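Local coordinates for protein cellulase (Xanthomonas axonopodis pv. citri, PDB 5HOS) that probably hydrolyses internal beta-1,4-glucosidic bonds of cellulose and related glucans, as an endo-beta-1,4-glucanase of glycoside hydrolase family 5, at residues A225-S237 against V244-F256. Sequence-based numbering, arbitrary orientation.
Sequences AIEAHQYLDADSS and VSATVGVERLRSF
R252 reaches from helix 248-262 into the turn D233-S236 beyond strand 224-231, its chain extended from CG to NE so that the guanidinium enters the hollow, its edge facing the carbonyls of Y231 and D233. R252 NH1 and NH2 both donate to D233 O, at 2.8 and 3.1 Å, near the guanidinium plane. D233 O also takes the S236 amide, closing the type I turn. NH1 additionally donates to Y231 O, which Q230 NE2 meets as well. S236 OG lies over one face of the guanidinium and V248 CG2 against the opposite face, offset toward the rim. On this outer wall of a (beta/alpha)8 barrel, strand and helix form the first half of a beta-alpha-beta unit and run nearly antiparallel; the axes of segments 225-231 and 248-256 approach to 9.2 Å. L232 fills the notch over G249: its CD2 rests 3.5 Å from G249 CA, while its CB touches V248 CG1. Q230, bent at chi2 (58°), crosses the R252 side chain at about a right angle, its amide plane turned 49° from the guanidinium; Q230 NE2 lies 3.5 Å from R252 CD, and H199 N binds OE1. Farther along, F256 swings CG anti to its own N (chi1 -178°), sending the ring toward the strand: A228 CB sits 3.6 Å from CE2, and I226 CG2 meets the ring edge at CZ. W201 packs edge-to-face with this ring.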
ATOM      1  N   ALA A 225      -1.067 -11.250  -2.544  1.00 15.86           N
ATOM      2  CA  ALA A 225      -2.297 -10.656  -3.034  1.00 16.81           C
ATOM      3  C   ALA A 225      -1.931  -9.577  -4.027  1.00 15.53           C
ATOM      4  O   ALA A 225      -0.824  -9.047  -3.990  1.00 15.45           O
ATOM      5  CB  ALA A 225      -3.120 -10.073  -1.892  1.00 17.68           C
ATOM      6  N   ILE A 226      -2.868  -9.292  -4.924  1.00 15.12           N
ATOM      7  CA  ILE A 226      -2.721  -8.221  -5.897  1.00 15.00           C
ATOM      8  C   ILE A 226      -3.145  -6.929  -5.217  1.00 15.17           C
ATOM      9  O   ILE A 226      -4.250  -6.827  -4.687  1.00 17.91           O
ATOM     10  CB  ILE A 226      -3.594  -8.466  -7.147  1.00 16.09           C
ATOM     11  CG1 ILE A 226      -3.257  -9.820  -7.794  1.00 17.26           C
ATOM     12  CG2 ILE A 226      -3.445  -7.322  -8.148  1.00 15.93           C
ATOM     13  CD1 ILE A 226      -1.800  -9.997  -8.183  1.00 18.53           C
ATOM     14  N   GLU A 227      -2.268  -5.939  -5.259  1.00 15.53           N
ATOM     15  CA  GLU A 227      -2.511  -4.650  -4.632  1.00 16.01           C
ATOM     16  C   GLU A 227      -3.138  -3.733  -5.655  1.00 16.01           C
ATOM     17  O   GLU A 227      -2.583  -3.554  -6.733  1.00 14.56           O
ATOM     18  CB  GLU A 227      -1.206  -4.046  -4.136  1.00 15.00           C
ATOM     19  CG  GLU A 227      -1.347  -2.608  -3.640  1.00 14.59           C
ATOM     20  CD  GLU A 227      -0.119  -2.068  -2.946  1.00 14.83           C
ATOM     21  OE1 GLU A 227       0.659  -2.860  -2.415  1.00 16.70           O
ATOM     22  OE2 GLU A 227       0.058  -0.830  -2.914  1.00 16.36           O
ATOM     23  N   ALA A 228      -4.287  -3.167  -5.305  1.00 17.40           N
ATOM     24  CA  ALA A 228      -4.967  -2.166  -6.108  1.00 17.67           C
ATOM     25  C   ALA A 228      -5.225  -0.921  -5.282  1.00 16.41           C
ATOM     26  O   ALA A 228      -5.330  -0.984  -4.057  1.00 17.59           O
ATOM     27  CB  ALA A 228      -6.278  -2.719  -6.624  1.00 20.68           C
ATOM     28  N   HIS A 229      -5.282   0.224  -5.958  1.00 15.98           N
ATOM     29  CA  HIS A 229      -5.638   1.488  -5.330  1.00 16.05           C
ATOM     30  C   HIS A 229      -6.925   1.996  -5.967  1.00 16.41           C
ATOM     31  O   HIS A 229      -7.191   1.718  -7.135  1.00 16.79           O
ATOM     32  CB  HIS A 229      -4.521   2.510  -5.529  1.00 16.53           C
ATOM     33  CG  HIS A 229      -3.238   2.156  -4.839  1.00 15.98           C
ATOM     34  ND1 HIS A 229      -2.164   3.011  -4.806  1.00 16.57           N
ATOM     35  CD2 HIS A 229      -2.843   1.038  -4.183  1.00 16.07           C
ATOM     36  CE1 HIS A 229      -1.171   2.447  -4.145  1.00 15.45           C
ATOM     37  NE2 HIS A 229      -1.558   1.247  -3.754  1.00 15.34           N
ATOM     38  N   GLN A 230      -7.731   2.734  -5.210  1.00 17.41           N
ATOM     39  CA  GLN A 230      -8.982   3.259  -5.765  1.00 18.14           C
ATOM     40  C   GLN A 230      -9.446   4.506  -5.055  1.00 19.02           C
ATOM     41  O   GLN A 230      -9.677   4.481  -3.844  1.00 19.12           O
ATOM     42  CB  GLN A 230     -10.106   2.209  -5.722  1.00 18.74           C
ATOM     43  CG  GLN A 230     -11.318   2.586  -6.576  1.00 19.67           C
ATOM     44  CD  GLN A 230     -10.943   2.805  -8.029  1.00 19.05           C
ATOM     45  OE1 GLN A 230     -10.497   1.879  -8.697  1.00 19.48           O
ATOM     46  NE2 GLN A 230     -11.099   4.033  -8.520  1.00 19.88           N
ATOM     47  N   TYR A 231      -9.571   5.588  -5.822  1.00 19.39           N
ATOM     48  CA  TYR A 231     -10.171   6.824  -5.352  1.00 19.45           C
ATOM     49  C   TYR A 231     -11.508   7.071  -6.057  1.00 22.87           C
ATOM     50  O   TYR A 231     -11.794   6.490  -7.118  1.00 22.72           O
ATOM     51  CB  TYR A 231      -9.181   7.969  -5.508  1.00 19.28           C
ATOM     52  CG  TYR A 231      -7.989   7.789  -4.580  1.00 19.46           C
ATOM     53  CD1 TYR A 231      -8.034   8.244  -3.254  1.00 18.41           C
ATOM     54  CD2 TYR A 231      -6.838   7.122  -5.002  1.00 19.37           C
ATOM     55  CE1 TYR A 231      -6.955   8.062  -2.396  1.00 19.96           C
ATOM     56  CE2 TYR A 231      -5.752   6.938  -4.144  1.00 19.30           C
ATOM     57  CZ  TYR A 231      -5.816   7.411  -2.842  1.00 20.97           C
ATOM     58  OH  TYR A 231      -4.747   7.229  -1.981  1.00 22.28           O
ATOM     59  N   LEU A 232     -12.345   7.892  -5.427  1.00 23.78           N
ATOM     60  CA  LEU A 232     -13.756   8.014  -5.801  1.00 24.24           C
ATOM     61  C   LEU A 232     -14.120   9.367  -6.406  1.00 23.74           C
ATOM     62  O   LEU A 232     -15.298   9.637  -6.650  1.00 25.71           O
ATOM     63  CB  LEU A 232     -14.642   7.718  -4.586  1.00 26.71           C
ATOM     64  CG  LEU A 232     -14.483   6.350  -3.905  1.00 30.35           C
ATOM     65  CD1 LEU A 232     -15.724   6.037  -3.081  1.00 29.63           C
ATOM     66  CD2 LEU A 232     -14.236   5.219  -4.882  1.00 34.97           C
ATOM     67  N   ASP A 233     -13.116  10.193  -6.678  1.00 22.70           N
ATOM     68  CA  ASP A 233     -13.341  11.492  -7.311  1.00 23.18           C
ATOM     69  C   ASP A 233     -13.387  11.320  -8.848  1.00 24.65           C
ATOM     70  O   ASP A 233     -13.316  10.195  -9.359  1.00 22.24           O
ATOM     71  CB  ASP A 233     -12.305  12.518  -6.830  1.00 25.80           C
ATOM     72  CG  ASP A 233     -10.880  12.162  -7.215  1.00 25.68           C
ATOM     73  OD1 ASP A 233     -10.576  10.958  -7.409  1.00 25.46           O
ATOM     74  OD2 ASP A 233     -10.050  13.093  -7.295  1.00 26.45           O
ATOM     75  N   ALA A 234     -13.523  12.426  -9.569  1.00 24.81           N
ATOM     76  CA  ALA A 234     -13.878  12.403 -11.001  1.00 26.32           C
ATOM     77  C   ALA A 234     -13.011  11.465 -11.854  1.00 26.92           C
ATOM     78  O   ALA A 234     -13.547  10.663 -12.629  1.00 27.26           O
ATOM     79  CB  ALA A 234     -13.841  13.816 -11.565  1.00 28.09           C
ATOM     80  N   ASP A 235     -11.688  11.553 -11.687  1.00 24.76           N
ATOM     81  CA  ASP A 235     -10.734  10.730 -12.472  1.00 23.93           C
ATOM     82  C   ASP A 235     -10.008   9.627 -11.679  1.00 23.97           C
ATOM     83  O   ASP A 235      -8.976   9.132 -12.135  1.00 24.01           O
ATOM     84  CB  ASP A 235      -9.693  11.634 -13.147  1.00 24.89           C
ATOM     85  CG  ASP A 235      -8.753  12.305 -12.161  1.00 25.14           C
ATOM     86  OD1 ASP A 235      -9.052  12.350 -10.948  1.00 27.39           O
ATOM     87  OD2 ASP A 235      -7.709  12.805 -12.604  1.00 29.20           O
ATOM     88  N   SER A 236     -10.530   9.276 -10.500  1.00 22.36           N
ATOM     89  CA  SER A 236      -9.905   8.288  -9.597  1.00 21.47           C
ATOM     90  C   SER A 236      -8.478   8.638  -9.123  1.00 21.34           C
ATOM     91  O   SER A 236      -7.770   7.760  -8.623  1.00 24.36           O
ATOM     92  CB  SER A 236      -9.921   6.870 -10.224  1.00 22.32           C
ATOM     93  OG  SER A 236     -11.242   6.432 -10.521  1.00 22.85           O
ATOM     94  N   SER A 237      -8.063   9.903  -9.237  1.00 23.24           N
ATOM     95  CA  SER A 237      -6.712  10.319  -8.822  1.00 22.63           C
ATOM     96  C   SER A 237      -6.619  10.677  -7.336  1.00 23.42           C
ATOM     97  O   SER A 237      -5.519  10.793  -6.810  1.00 24.27           O
ATOM     98  CB  SER A 237      -6.217  11.505  -9.655  1.00 22.67           C
ATOM     99  OG  SER A 237      -6.967  12.682  -9.394  1.00 25.19           O
ATOM    100  N   VAL A 244     -18.062  10.901  -6.811  1.00 23.39           N
ATOM    101  CA  VAL A 244     -18.919  11.002  -8.001  1.00 27.96           C
ATOM    102  C   VAL A 244     -20.366  10.587  -7.697  1.00 27.56           C
ATOM    103  O   VAL A 244     -21.300  11.232  -8.164  1.00 28.89           O
ATOM    104  CB  VAL A 244     -18.344  10.156  -9.175  1.00 28.39           C
ATOM    105  CG1 VAL A 244     -19.313  10.099 -10.357  1.00 31.44           C
ATOM    106  CG2 VAL A 244     -16.989  10.704  -9.621  1.00 29.16           C
ATOM    107  N   SER A 245     -20.533   9.513  -6.922  1.00 29.42           N
ATOM    108  CA  SER A 245     -21.845   8.967  -6.595  1.00 28.30           C
ATOM    109  C   SER A 245     -21.786   8.122  -5.335  1.00 29.04           C
ATOM    110  O   SER A 245     -20.703   7.774  -4.851  1.00 30.22           O
ATOM    111  CB  SER A 245     -22.378   8.099  -7.747  1.00 28.29           C
ATOM    112  OG  SER A 245     -21.977   6.738  -7.633  1.00 28.51           O
ATOM    113  N   ALA A 246     -22.972   7.758  -4.851  1.00 27.98           N
ATOM    114  CA  ALA A 246     -23.127   6.908  -3.669  1.00 26.67           C
ATOM    115  C   ALA A 246     -22.720   5.459  -3.903  1.00 26.43           C
ATOM    116  O   ALA A 246     -22.606   4.699  -2.942  1.00 30.09           O
ATOM    117  CB  ALA A 246     -24.569   6.961  -3.176  1.00 27.56           C
ATOM    118  N   THR A 247     -22.534   5.074  -5.167  1.00 27.13           N
ATOM    119  CA  THR A 247     -22.165   3.716  -5.544  1.00 27.14           C
ATOM    120  C   THR A 247     -20.876   3.628  -6.391  1.00 26.10           C
ATOM    121  O   THR A 247     -20.501   2.528  -6.807  1.00 26.88           O
ATOM    122  CB  THR A 247     -23.317   3.071  -6.335  1.00 28.04           C
ATOM    123  OG1 THR A 247     -23.621   3.889  -7.468  1.00 29.79           O
ATOM    124  CG2 THR A 247     -24.572   2.947  -5.465  1.00 29.52           C
ATOM    125  N   VAL A 248     -20.194   4.753  -6.623  1.00 25.91           N
ATOM    126  CA  VAL A 248     -19.014   4.788  -7.515  1.00 25.83           C
ATOM    127  C   VAL A 248     -17.840   3.908  -7.041  1.00 25.33           C
ATOM    128  O   VAL A 248     -17.058   3.421  -7.865  1.00 26.92           O
ATOM    129  CB  VAL A 248     -18.535   6.245  -7.799  1.00 26.85           C
ATOM    130  CG1 VAL A 248     -17.858   6.872  -6.582  1.00 26.06           C
ATOM    131  CG2 VAL A 248     -17.602   6.283  -9.005  1.00 28.82           C
ATOM    132  N   GLY A 249     -17.717   3.705  -5.730  1.00 24.69           N
ATOM    133  CA  GLY A 249     -16.698   2.813  -5.189  1.00 24.00           C
ATOM    134  C   GLY A 249     -16.924   1.384  -5.627  1.00 24.33           C
ATOM    135  O   GLY A 249     -16.049   0.755  -6.222  1.00 26.15           O
ATOM    136  N   VAL A 250     -18.128   0.893  -5.360  1.00 25.38           N
ATOM    137  CA  VAL A 250     -18.531  -0.462  -5.741  1.00 26.17           C
ATOM    138  C   VAL A 250     -18.355  -0.659  -7.257  1.00 25.92           C
ATOM    139  O   VAL A 250     -17.779  -1.659  -7.703  1.00 26.59           O
ATOM    140  CB  VAL A 250     -20.000  -0.735  -5.338  1.00 25.44           C
ATOM    141  CG1 VAL A 250     -20.519  -2.034  -5.947  1.00 25.47           C
ATOM    142  CG2 VAL A 250     -20.131  -0.769  -3.819  1.00 26.91           C
ATOM    143  N   GLU A 251     -18.833   0.313  -8.025  1.00 24.35           N
ATOM    144  CA  GLU A 251     -18.759   0.259  -9.485  1.00 26.71           C
ATOM    145  C   GLU A 251     -17.330   0.188 -10.017  1.00 26.66           C
ATOM    146  O   GLU A 251     -17.075  -0.531 -10.978  1.00 25.42           O
ATOM    147  CB  GLU A 251     -19.473   1.456 -10.096  1.00 28.49           C
ATOM    148  CG  GLU A 251     -20.989   1.368  -9.958  1.00 30.18           C
ATOM    149  CD  GLU A 251     -21.678   2.716 -10.049  1.00 33.51           C
ATOM    150  OE1 GLU A 251     -21.076   3.684 -10.555  1.00 39.90           O
ATOM    151  OE2 GLU A 251     -22.833   2.806  -9.602  1.00 38.03           O
ATOM    152  N   ARG A 252     -16.416   0.924  -9.385  1.00 25.77           N
ATOM    153  CA  ARG A 252     -15.007   0.947  -9.792  1.00 24.13           C
ATOM    154  C   ARG A 252     -14.186  -0.239  -9.293  1.00 23.21           C
ATOM    155  O   ARG A 252     -13.066  -0.439  -9.775  1.00 20.67           O
ATOM    156  CB  ARG A 252     -14.351   2.267  -9.391  1.00 22.75           C
ATOM    157  CG  ARG A 252     -14.833   3.424 -10.248  1.00 23.85           C
ATOM    158  CD  ARG A 252     -14.255   4.736  -9.782  1.00 24.36           C
ATOM    159  NE  ARG A 252     -14.647   5.864 -10.628  1.00 24.40           N
ATOM    160  CZ  ARG A 252     -14.404   7.145 -10.341  1.00 24.94           C
ATOM    161  NH1 ARG A 252     -13.765   7.483  -9.225  1.00 24.30           N
ATOM    162  NH2 ARG A 252     -14.808   8.103 -11.170  1.00 26.19           N
ATOM    163  N   LEU A 253     -14.727  -1.000  -8.334  1.00 20.97           N
ATOM    164  CA  LEU A 253     -14.138  -2.276  -7.905  1.00 22.69           C
ATOM    165  C   LEU A 253     -14.682  -3.498  -8.635  1.00 22.91           C
ATOM    166  O   LEU A 253     -14.047  -4.557  -8.606  1.00 23.08           O
ATOM    167  CB  LEU A 253     -14.313  -2.499  -6.393  1.00 22.19           C
ATOM    168  CG  LEU A 253     -13.621  -1.525  -5.429  1.00 22.52           C
ATOM    169  CD1 LEU A 253     -13.706  -2.041  -3.998  1.00 22.45           C
ATOM    170  CD2 LEU A 253     -12.162  -1.262  -5.801  1.00 21.78           C
ATOM    171  N   ARG A 254     -15.833  -3.373  -9.292  1.00 22.54           N
ATOM    172  CA  ARG A 254     -16.544  -4.565  -9.778  1.00 23.71           C
ATOM    173  C   ARG A 254     -15.754  -5.431 -10.784  1.00 22.55           C
ATOM    174  O   ARG A 254     -15.620  -6.642 -10.576  1.00 20.59           O
ATOM    175  CB  ARG A 254     -17.914  -4.191 -10.353  1.00 27.06           C
ATOM    176  CG  ARG A 254     -18.828  -5.390 -10.543  1.00 31.39           C
ATOM    177  CD  ARG A 254     -20.215  -4.972 -11.020  1.00 36.57           C
ATOM    178  NE  ARG A 254     -21.022  -4.335  -9.975  1.00 38.19           N
ATOM    179  CZ  ARG A 254     -21.585  -4.961  -8.936  1.00 41.45           C
ATOM    180  NH1 ARG A 254     -21.441  -6.280  -8.739  1.00 43.48           N
ATOM    181  NH2 ARG A 254     -22.300  -4.256  -8.068  1.00 42.87           N
ATOM    182  N   SER A 255     -15.249  -4.842 -11.868  1.00 21.98           N
ATOM    183  CA  SER A 255     -14.552  -5.661 -12.883  1.00 22.07           C
ATOM    184  C   SER A 255     -13.250  -6.249 -12.327  1.00 21.44           C
ATOM    185  O   SER A 255     -12.947  -7.411 -12.575  1.00 20.61           O
ATOM    186  CB  SER A 255     -14.335  -4.918 -14.210  1.00 24.77           C
ATOM    187  OG  SER A 255     -13.509  -3.783 -14.073  1.00 27.39           O
ATOM    188  N   PHE A 256     -12.520  -5.476 -11.527  1.00 20.27           N
ATOM    189  CA  PHE A 256     -11.315  -5.987 -10.856  1.00 18.76           C
ATOM    190  C   PHE A 256     -11.633  -7.198  -9.980  1.00 19.74           C
ATOM    191  O   PHE A 256     -10.905  -8.199  -9.996  1.00 18.51           O
ATOM    192  CB  PHE A 256     -10.652  -4.878 -10.038  1.00 18.53           C
ATOM    193  CG  PHE A 256      -9.380  -5.299  -9.356  1.00 18.11           C
ATOM    194  CD1 PHE A 256      -8.256  -5.643 -10.095  1.00 17.65           C
ATOM    195  CD2 PHE A 256      -9.307  -5.362  -7.968  1.00 17.83           C
ATOM    196  CE1 PHE A 256      -7.081  -6.041  -9.465  1.00 18.68           C
ATOM    197  CE2 PHE A 256      -8.132  -5.752  -7.329  1.00 18.75           C
ATOM    198  CZ  PHE A 256      -7.021  -6.096  -8.080  1.00 18.59           C
TER